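Aquaporin aqpM (Methanothermobacter marburgensis str. Marburg, PDB 2F2B) forms homotetramers in the membrane whose subunits conduct water in both directions under osmotic drive, and also gives a transient rise in initial glycerol flux. Local coordinates at the interface of chains A and B. Numbering follows the deposited sequence. Chains: chain A/B, Aquaporin aqpM.

Contact 1: the interface of chains A and B. Residues chain A 188-190; chain B 20-21, 24-25, 61, 118.
A:Thr189 meets B:Phe21 across the subunit boundary of the aquaporin homotetramer. Its hydroxyl OG1 donates a hydrogen bond of 2.7 Å to the backbone carbonyl oxygen O of B:Phe21. The donor lies off the line of the carbonyl, at 119° to C=O, and is tilted out of the carbonyl plane. A helix 175-194 side chain thus grips a main-chain oxygen of helix 4-33. OG1 also sits in plane at the edge of the B:Phe21 ring. The methyl of B:Ala61, from helix 52-73, packs 3.8 Å from A:Thr189 OG1.

The A:Thr189 methyl CG2 lies against the B:Phe21 backbone and also reaches B:Phe118, whose ring atom CE1 is 3.8 Å away. With chi1 at -57°, OG1 lies beside the backbone N and CG2 lies anti to that N, which turns the methyl toward this ring. One residue on, A:Leu190 straddles two rings with its two branches. CD1 reaches B:Phe20 CE1 at 3.7 Å, the side chains crossing at about a right angle. CD2 goes to B:Phe21 CE1 at 3.9 Å. A:Thr188 adds a looser touch, from its CG2 methyl to the B:Ala61 methyl.

Behind this first shell, the aromatic groups of chain B brace one another. B:Phe20 puts CD1 over the centre of the B:Phe21 ring. B:Phe118, from helix 100-122, sets CD1 over the centre of the B:Phe20 ring. The B:Phe118 ring has a backbone carbon against its own face: B:Gly24 CA stands 3.5 Å above the ring plane, offset toward the rim.

Contact 2: the interface of chains A and B. Residues chain A 52-53, 56, 188; chain B 53-54, 57, 60-61.
Helix 52-73 of each subunit lines this part of the aquaporin tetramer interface, and the two copies meet near their N-terminal ends. A polar link lies at the first residue of the chain A helix. The backbone N of A:Leu52 donates a hydrogen bond to the carboxylate oxygen OD2 of B:Asp54, with N and OD2 2.8 Å apart. The bond is bent, at 131° about the hydrogen. It meets OD2 on the syn side, 31° out of the carboxylate plane. B:Asp54 thus appears to cap the first turn of the neighbouring helix, and the helix end would probably favour a negative charge there.

B:Ala57 is the main apolar contact on the chain B side. Its methyl CB faces A:Leu52 and A:Val56 together. A:Leu52 brings its CD2 branch to 3.7 Å from B:Ala57 CB, while its backbone O lies 3.6 Å from the same methyl. A:Val56 adds CG1, 3.9 Å from B:Ala57 CB. A chi1 of 74° sets this branch between the backbone N and the carbonyl carbon. The other branch, CG2, turns to B:Leu60 and comes 4.1 Å from its CD1. Those two side chains cross at about a right angle. A:Thr188, from helix 175-194, places CG2 3.9 Å from the backbone O of B:Ala57. Close by the capped end, B:Gly53 O and A:Gly53 CA lie 4.2 Å apart, both residues being glycines.

Contact 1: the interface of chains A and B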
# COMPACT_ATOMS: atom_id res chain seq x y z
N THR A 188 -7.21 -6.71 7.47
CA THR A 188 -5.91 -6.91 8.09
C THR A 188 -6.07 -7.20 9.59
O THR A 188 -5.40 -8.08 10.14
CB THR A 188 -5.00 -5.68 7.88
OG1 THR A 188 -4.86 -5.44 6.48
CG2 THR A 188 -3.62 -5.90 8.49
N THR A 189 -6.98 -6.48 10.24
CA THR A 189 -7.21 -6.65 11.67
C THR A 189 -8.11 -7.84 12.03
O THR A 189 -7.76 -8.66 12.88
CB THR A 189 -7.86 -5.39 12.28
OG1 THR A 189 -7.03 -4.25 12.04
CG2 THR A 189 -8.04 -5.56 13.80
N LEU A 190 -9.26 -7.92 11.37
CA LEU A 190 -10.27 -8.94 11.65
C LEU A 190 -10.23 -10.25 10.85
O LEU A 190 -10.98 -11.18 11.15
CB LEU A 190 -11.66 -8.31 11.51
CG LEU A 190 -12.43 -7.77 12.72
CD1 LEU A 190 -11.51 -7.47 13.89
CD2 LEU A 190 -13.22 -6.54 12.30
N PHE B 20 -9.09 -0.00 18.19
CA PHE B 20 -9.63 -1.32 17.88
C PHE B 20 -8.91 -1.94 16.68
O PHE B 20 -8.42 -3.07 16.76
CB PHE B 20 -11.14 -1.21 17.60
CG PHE B 20 -11.80 -2.53 17.27
CD1 PHE B 20 -11.68 -3.10 16.00
CD2 PHE B 20 -12.54 -3.21 18.23
CE1 PHE B 20 -12.28 -4.32 15.69
CE2 PHE B 20 -13.15 -4.44 17.94
CZ PHE B 20 -13.01 -4.99 16.66
N PHE B 21 -8.84 -1.21 15.58
CA PHE B 21 -8.20 -1.73 14.38
C PHE B 21 -6.68 -1.69 14.36
O PHE B 21 -6.03 -2.67 13.99
CB PHE B 21 -8.77 -1.01 13.15
CG PHE B 21 -10.21 -1.36 12.89
CD1 PHE B 21 -10.54 -2.56 12.25
CD2 PHE B 21 -11.24 -0.54 13.34
CE1 PHE B 21 -11.87 -2.93 12.08
CE2 PHE B 21 -12.57 -0.90 13.17
CZ PHE B 21 -12.89 -2.11 12.54
N GLY B 24 -5.24 -3.51 17.49
CA GLY B 24 -5.73 -4.87 17.32
C GLY B 24 -4.89 -5.68 16.36
O GLY B 24 -4.64 -6.86 16.59
N SER B 25 -4.44 -5.05 15.27
CA SER B 25 -3.63 -5.76 14.29
C SER B 25 -2.30 -6.22 14.89
O SER B 25 -1.79 -7.27 14.53
CB SER B 25 -3.36 -4.87 13.06
OG SER B 25 -2.48 -3.80 13.37
N ALA B 61 -2.85 -0.99 9.06
CA ALA B 61 -4.10 -1.26 9.75
C ALA B 61 -4.45 0.04 10.48
O ALA B 61 -5.62 0.45 10.53
CB ALA B 61 -3.93 -2.41 10.75
N PHE B 118 -12.22 -4.87 21.44
CA PHE B 118 -11.38 -5.74 20.63
C PHE B 118 -11.07 -7.00 21.43
O PHE B 118 -11.07 -8.11 20.90
CB PHE B 118 -10.07 -5.06 20.24
CG PHE B 118 -9.21 -5.93 19.38
CD1 PHE B 118 -9.50 -6.09 18.03
CD2 PHE B 118 -8.17 -6.66 19.93
CE1 PHE B 118 -8.76 -6.98 17.24
CE2 PHE B 118 -7.43 -7.55 19.16
CZ PHE B 118 -7.73 -7.71 17.81

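Contact 2: the interface of chains A and B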
# COMPACT_ATOMS: atom_id res chain seq x y z
N LEU A 52 1.53 -11.06 9.33
CA LEU A 52 0.41 -10.16 9.09
C LEU A 52 0.51 -9.62 7.66
O LEU A 52 -0.46 -9.07 7.13
CB LEU A 52 0.39 -9.00 10.09
CG LEU A 52 -0.97 -8.29 10.18
CD1 LEU A 52 -1.98 -9.21 10.86
CD2 LEU A 52 -0.84 -6.98 10.95
N GLY A 53 1.68 -9.79 7.05
CA GLY A 53 1.87 -9.36 5.67
C GLY A 53 0.91 -10.10 4.76
O GLY A 53 0.44 -9.55 3.75
N VAL A 56 -2.55 -8.33 5.12
CA VAL A 56 -2.73 -7.04 4.44
C VAL A 56 -2.72 -7.28 2.92
O VAL A 56 -3.35 -6.53 2.17
CB VAL A 56 -1.64 -6.00 4.84
CG1 VAL A 56 -0.30 -6.34 4.21
CG2 VAL A 56 -2.10 -4.60 4.46
N THR A 188 -7.21 -6.71 7.47
CA THR A 188 -5.91 -6.91 8.09
C THR A 188 -6.07 -7.20 9.59
O THR A 188 -5.40 -8.08 10.14
CB THR A 188 -5.00 -5.68 7.88
OG1 THR A 188 -4.86 -5.44 6.48
CG2 THR A 188 -3.62 -5.90 8.49
N GLY B 53 7.61 -6.61 6.84
CA GLY B 53 6.28 -6.69 6.24
C GLY B 53 5.22 -6.67 7.33
O GLY B 53 4.12 -6.14 7.13
N ASP B 54 5.53 -7.27 8.48
CA ASP B 54 4.60 -7.29 9.61
C ASP B 54 4.38 -5.87 10.12
O ASP B 54 3.27 -5.49 10.49
CB ASP B 54 5.16 -8.13 10.76
CG ASP B 54 4.95 -9.61 10.57
OD1 ASP B 54 5.65 -10.40 11.25
OD2 ASP B 54 4.08 -10.00 9.76
N ALA B 57 2.31 -3.78 7.74
CA ALA B 57 0.93 -4.27 7.79
C ALA B 57 0.24 -3.64 9.00
O ALA B 57 -0.90 -3.17 8.91
CB ALA B 57 0.91 -5.80 7.89
N LEU B 60 -0.34 -0.02 8.34
CA LEU B 60 -1.47 0.23 7.45
C LEU B 60 -2.81 -0.05 8.11
O LEU B 60 -3.81 0.57 7.77
CB LEU B 60 -1.31 -0.59 6.16
CG LEU B 60 -0.13 -0.12 5.29
CD1 LEU B 60 0.15 -1.13 4.19
CD2 LEU B 60 -0.46 1.26 4.69
N ALA B 61 -2.85 -0.99 9.06
CA ALA B 61 -4.10 -1.26 9.75
C ALA B 61 -4.45 0.04 10.48
O ALA B 61 -5.62 0.45 10.53
CB ALA B 61 -3.93 -2.41 10.75

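The centres of contact 1 and contact 2, taken over their C-alpha atoms, are about 10 Å apart. Both contain A:Thr188 and B:Ala61, so they are neighbouring parts of one continuous subunit boundary. Helix 175-194 of chain A and helix 52-73 of chain B enter both. Contact 1 adds helices 4-33 and 100-122 of chain B, whereas contact 2 adds helix 52-73 of chain A. The same helix 52-73 thus serves both subunits, but in unlike surroundings, so the two chains do not contribute equivalent surfaces. Repeated around the homotetramer, such pairings would hold each subunit between two neighbours.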